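Meso-diaminopimelate dehydrogenase (Clostridium tetani, PDB 3WGQ) probably catalyses the reversible NADP-dependent oxidative deamination of meso-2,6-diaminopimelate at its D-centre. Local coordinates at residues A33-R38 / K49-S54; T89-D94 / S117-G122. The protein carries 6 engineered substitutions. All coordinates share one frame; numbering follows the deposited sequence.

In the fold
Both contacts pair parallel strands of one sheet in the Rossmann-type dinucleotide-binding domain, with centres about 20 Å apart and nearest atoms about 10 Å apart. Interaction 1 joins strand 29-36 to strand 50-52, the outermost strand at one side of the sheet within this chain, and is partly buried. Interaction 2 joins the interior strands 89-91 and 116-118 and is buried, its centre about 9 Å from the centre of the chain. Both have a backbone ladder, but what is added follows their place: 33-38 and 49-54 bring aliphatic and aromatic packing and run out into exposed arginines, whereas 89-94 and 117-122 bring buried hydroxyls, an aspartate and ordered water.

Interaction 1. Residues A33-R38 / K49-S54; sequences AIFTRR and KLVHIS
Leu-50 leans back over the strand of Ile-34 and Thr-36. From its CB the chain rises on the face it shares with Ile-34, and at CG it forks. Leu-50 CD2 does the touching: it lies 3.7 Å from Ile-34 CG2, the same distance from Thr-36 CG2, and 3.4 Å from the carbonyl oxygen of Ile-34. On the other face Val-51 runs alongside Phe-35 and points the same way. With Val-51 CG1 anti to the backbone N (chi1 175°), that methyl meets the ring at Phe-35 CE1, while Val-51 CG2 reaches back to Ala-33 CB, 3.8 Å away. Ile-53 CD1 packs on Phe-35 CB, and Tyr-59 meets the phenyl ring edge-to-face.

Between the two layers of side chains runs a parallel ladder: Ile-34 N to Lys-49 O, Val-51 N to Ile-34 O (2.8 Å), Thr-36 N to Val-51 O and Ile-53 N to Thr-36 O. At its far end the His-52 ring has Thr-36 O over one face and gives a weak bond from NE2 to Arg-37 O (3.3 Å). His-52 ND1 and Ser-54 OG are hydrogen-bonded at 2.8 Å. Thr-36 OG1 accepts from Arg-38 N, making an ST turn, and Arg-37 NE forms a salt bridge with Asp-75. This is the parallel strand pairing of a Rossmann-type fold, here at the edge of its sheet.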
# COMPACT_ATOMS: atom_id res chain seq x y z
N ALA B 33 9.74 -7.31 -29.01
CA ALA B 33 9.24 -6.51 -30.12
C ALA B 33 8.22 -5.46 -29.69
O ALA B 33 7.57 -5.58 -28.66
CB ALA B 33 8.61 -7.43 -31.16
N ILE B 34 8.11 -4.43 -30.52
CA ILE B 34 7.18 -3.34 -30.31
C ILE B 34 6.29 -3.34 -31.56
O ILE B 34 6.75 -3.09 -32.67
CB ILE B 34 7.93 -2.00 -30.21
CG1 ILE B 34 8.96 -2.08 -29.08
CG2 ILE B 34 6.95 -0.87 -29.95
CD1 ILE B 34 9.85 -0.85 -28.97
N PHE B 35 5.01 -3.64 -31.36
CA PHE B 35 4.07 -3.71 -32.46
C PHE B 35 3.33 -2.40 -32.69
O PHE B 35 2.73 -1.84 -31.77
CB PHE B 35 3.09 -4.85 -32.20
CG PHE B 35 3.77 -6.18 -32.00
CD1 PHE B 35 4.24 -6.91 -33.09
CD2 PHE B 35 3.99 -6.67 -30.72
CE1 PHE B 35 4.93 -8.10 -32.91
CE2 PHE B 35 4.68 -7.87 -30.52
CZ PHE B 35 5.15 -8.58 -31.62
N THR B 36 3.39 -1.90 -33.92
CA THR B 36 2.74 -0.65 -34.27
C THR B 36 1.94 -0.73 -35.57
O THR B 36 2.23 -1.56 -36.43
CB THR B 36 3.78 0.47 -34.45
OG1 THR B 36 3.13 1.64 -34.97
CG2 THR B 36 4.87 0.02 -35.41
N ARG B 37 0.94 0.13 -35.70
CA ARG B 37 0.13 0.16 -36.91
C ARG B 37 0.83 1.02 -37.97
O ARG B 37 0.51 0.93 -39.15
CB ARG B 37 -1.26 0.73 -36.62
CG ARG B 37 -2.19 -0.23 -35.88
CD ARG B 37 -3.58 0.39 -35.68
NE ARG B 37 -4.53 -0.51 -35.04
CZ ARG B 37 -5.14 -1.53 -35.66
NH1 ARG B 37 -4.90 -1.77 -36.94
NH2 ARG B 37 -6.00 -2.29 -34.99
N ARG B 38 1.79 1.84 -37.54
CA ARG B 38 2.53 2.73 -38.44
C ARG B 38 3.32 1.97 -39.51
O ARG B 38 3.63 0.79 -39.34
CB ARG B 38 3.52 3.59 -37.65
CG ARG B 38 2.98 4.27 -36.40
CD ARG B 38 1.85 5.23 -36.70
NE ARG B 38 1.73 6.25 -35.66
CZ ARG B 38 0.69 7.07 -35.53
NH1 ARG B 38 -0.33 6.99 -36.37
NH2 ARG B 38 0.68 7.98 -34.56
N LYS B 49 13.52 -3.31 -32.83
CA LYS B 49 12.36 -3.85 -32.14
C LYS B 49 11.01 -3.63 -32.81
O LYS B 49 10.09 -4.41 -32.61
CB LYS B 49 12.31 -3.31 -30.71
CG LYS B 49 13.58 -3.58 -29.91
CD LYS B 49 13.85 -5.06 -29.79
CE LYS B 49 15.07 -5.32 -28.93
NZ LYS B 49 15.33 -6.78 -28.80
N LEU B 50 10.87 -2.57 -33.61
CA LEU B 50 9.60 -2.29 -34.26
C LEU B 50 9.15 -3.36 -35.24
O LEU B 50 9.89 -3.76 -36.13
CB LEU B 50 9.63 -0.93 -34.95
CG LEU B 50 9.28 0.25 -34.03
CD1 LEU B 50 9.26 1.55 -34.81
CD2 LEU B 50 7.93 -0.01 -33.40
N VAL B 51 7.91 -3.81 -35.07
CA VAL B 51 7.30 -4.83 -35.92
C VAL B 51 5.87 -4.42 -36.23
O VAL B 51 5.15 -3.97 -35.34
CB VAL B 51 7.27 -6.20 -35.22
CG1 VAL B 51 6.52 -7.21 -36.08
CG2 VAL B 51 8.68 -6.67 -34.93
N HIS B 52 5.45 -4.59 -37.48
CA HIS B 52 4.10 -4.20 -37.85
C HIS B 52 3.07 -5.10 -37.19
O HIS B 52 3.23 -6.32 -37.12
CB HIS B 52 3.94 -4.20 -39.37
CG HIS B 52 2.71 -3.48 -39.83
ND1 HIS B 52 1.51 -4.12 -40.07
CD2 HIS B 52 2.47 -2.16 -40.01
CE1 HIS B 52 0.59 -3.22 -40.37
NE2 HIS B 52 1.15 -2.03 -40.34
N ILE B 53 2.01 -4.48 -36.69
CA ILE B 53 0.92 -5.16 -35.99
C ILE B 53 0.34 -6.37 -36.73
O ILE B 53 -0.20 -7.28 -36.11
CB ILE B 53 -0.24 -4.18 -35.70
CG1 ILE B 53 -1.24 -4.83 -34.75
CG2 ILE B 53 -0.91 -3.78 -37.02
CD1 ILE B 53 -0.65 -5.18 -33.41
N SER B 54 0.44 -6.37 -38.06
CA SER B 54 -0.10 -7.46 -38.86
C SER B 54 0.66 -8.76 -38.64
O SER B 54 0.17 -9.84 -38.96
CB SER B 54 -0.03 -7.11 -40.34
OG SER B 54 1.31 -6.83 -40.71

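Interaction 2. Residues T89-D94 / S117-G122; sequences TVDSFD and SLISTG
Thr-89 and Ser-117 meet through their hydroxyls, Ser-117 OG donating to Thr-89 OG1 at 2.8 Å. Thr-89 OG1 in turn donates to a water that hands its own protons to Asp-91 OD2 (2.6 Å) and Leu-118 O, so one water ties both strands together. Ser-120 OG likewise donates to Phe-93 O (3.0 Å).

The backbone bonds are Leu-118 N to Thr-89 O, Asp-91 N to Leu-118 O, and Thr-121 N to Asp-91 O. The bond from Thr-121 N to Asp-91 O, at 3.0 Å, is nearly straight (175°) and lies in the carbonyl plane.

The charged group of the contact is Asp-91. Its CG sits between the backbone N and the carbonyl carbon (chi1 70°), which puts OD1 within bonding distance of Ser-120 N. Asp-91 OD1 takes Ser-120 N at 2.9 Å from the syn side and Phe-93 N at 3.1 Å from the opposite face of the carboxylate plane, the latter closing an Asx turn. Asp-91 OD2 has a further partner in His-102.

Apolar contacts are modest: Val-90 CG1 touches Thr-121 CG2 at 3.9 Å, and Val-90 lies alongside Leu-118.

The pair belongs to a beta-alpha-beta unit whose helix 99-113 covers Thr-89, Ser-117 and Ile-119; Leu-118 and Thr-121 pack on helix 276-297, and strands 65-68 and 301-303 flank the pair.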
# COMPACT_ATOMS: atom_id res chain seq x y z
N THR B 89 -1.80 -11.38 -21.33
CA THR B 89 -1.73 -9.93 -21.48
C THR B 89 -1.77 -9.13 -20.20
O THR B 89 -2.13 -9.62 -19.13
CB THR B 89 -2.87 -9.42 -22.36
OG1 THR B 89 -4.12 -9.65 -21.69
CG2 THR B 89 -2.87 -10.14 -23.71
N VAL B 90 -1.40 -7.86 -20.34
CA VAL B 90 -1.41 -6.90 -19.25
C VAL B 90 -1.92 -5.59 -19.86
O VAL B 90 -1.36 -5.11 -20.85
CB VAL B 90 0.01 -6.66 -18.68
CG1 VAL B 90 -0.00 -5.46 -17.74
CG2 VAL B 90 0.49 -7.90 -17.94
N ASP B 91 -2.98 -5.04 -19.30
CA ASP B 91 -3.52 -3.78 -19.80
C ASP B 91 -3.85 -2.81 -18.67
O ASP B 91 -3.87 -3.17 -17.50
CB ASP B 91 -4.75 -4.01 -20.69
CG ASP B 91 -5.97 -4.48 -19.91
OD1 ASP B 91 -6.31 -3.84 -18.89
OD2 ASP B 91 -6.61 -5.47 -20.34
N SER B 92 -4.11 -1.55 -19.04
CA SER B 92 -4.42 -0.54 -18.04
C SER B 92 -5.81 0.04 -18.26
O SER B 92 -6.04 1.23 -18.01
CB SER B 92 -3.38 0.57 -18.08
OG SER B 92 -3.28 1.10 -19.39
N PHE B 93 -6.72 -0.80 -18.75
CA PHE B 93 -8.10 -0.41 -19.01
C PHE B 93 -8.57 0.47 -17.85
O PHE B 93 -8.74 -0.02 -16.73
CB PHE B 93 -8.96 -1.68 -19.14
CG PHE B 93 -10.37 -1.44 -19.60
CD1 PHE B 93 -11.36 -1.05 -18.70
CD2 PHE B 93 -10.72 -1.62 -20.93
CE1 PHE B 93 -12.67 -0.85 -19.12
CE2 PHE B 93 -12.03 -1.43 -21.37
CZ PHE B 93 -13.01 -1.04 -20.47
N ASP B 94 -8.76 1.76 -18.10
CA ASP B 94 -9.16 2.68 -17.03
C ASP B 94 -10.60 3.17 -16.97
O ASP B 94 -10.89 4.15 -16.27
CB ASP B 94 -8.24 3.91 -17.02
CG ASP B 94 -8.24 4.65 -18.34
OD1 ASP B 94 -9.30 4.70 -18.99
OD2 ASP B 94 -7.18 5.20 -18.72
N SER B 117 -4.82 -13.06 -18.39
CA SER B 117 -4.80 -11.64 -18.71
C SER B 117 -4.99 -10.78 -17.47
O SER B 117 -5.91 -11.00 -16.69
CB SER B 117 -5.92 -11.31 -19.71
OG SER B 117 -5.66 -11.86 -20.99
N LEU B 118 -4.09 -9.82 -17.27
CA LEU B 118 -4.22 -8.91 -16.14
C LEU B 118 -4.89 -7.66 -16.68
O LEU B 118 -4.40 -7.02 -17.61
CB LEU B 118 -2.85 -8.55 -15.55
CG LEU B 118 -2.90 -7.38 -14.56
CD1 LEU B 118 -3.91 -7.67 -13.46
CD2 LEU B 118 -1.51 -7.17 -13.96
N ILE B 119 -6.03 -7.32 -16.09
CA ILE B 119 -6.82 -6.17 -16.49
C ILE B 119 -6.73 -5.01 -15.50
O ILE B 119 -6.51 -5.21 -14.31
CB ILE B 119 -8.31 -6.56 -16.65
CG1 ILE B 119 -8.51 -7.39 -17.92
CG2 ILE B 119 -9.18 -5.33 -16.69
CD1 ILE B 119 -7.75 -8.69 -17.96
N SER B 120 -6.88 -3.80 -16.03
CA SER B 120 -6.90 -2.58 -15.23
C SER B 120 -5.78 -2.31 -14.23
O SER B 120 -6.05 -1.99 -13.07
CB SER B 120 -8.24 -2.50 -14.50
OG SER B 120 -9.33 -2.61 -15.40
N THR B 121 -4.52 -2.43 -14.64
CA THR B 121 -3.45 -2.11 -13.71
C THR B 121 -2.94 -0.70 -14.04
O THR B 121 -3.32 -0.12 -15.06
CB THR B 121 -2.30 -3.15 -13.75
OG1 THR B 121 -1.39 -2.89 -12.68
CG2 THR B 121 -1.55 -3.09 -15.06
N GLY B 122 -2.11 -0.14 -13.17
CA GLY B 122 -1.59 1.21 -13.35
C GLY B 122 -1.71 1.86 -11.98
O GLY B 122 -1.68 1.13 -10.98
O HOH W 1 -4.83 -7.40 -20.31
O HOH W 2 -4.68 2.19 -15.39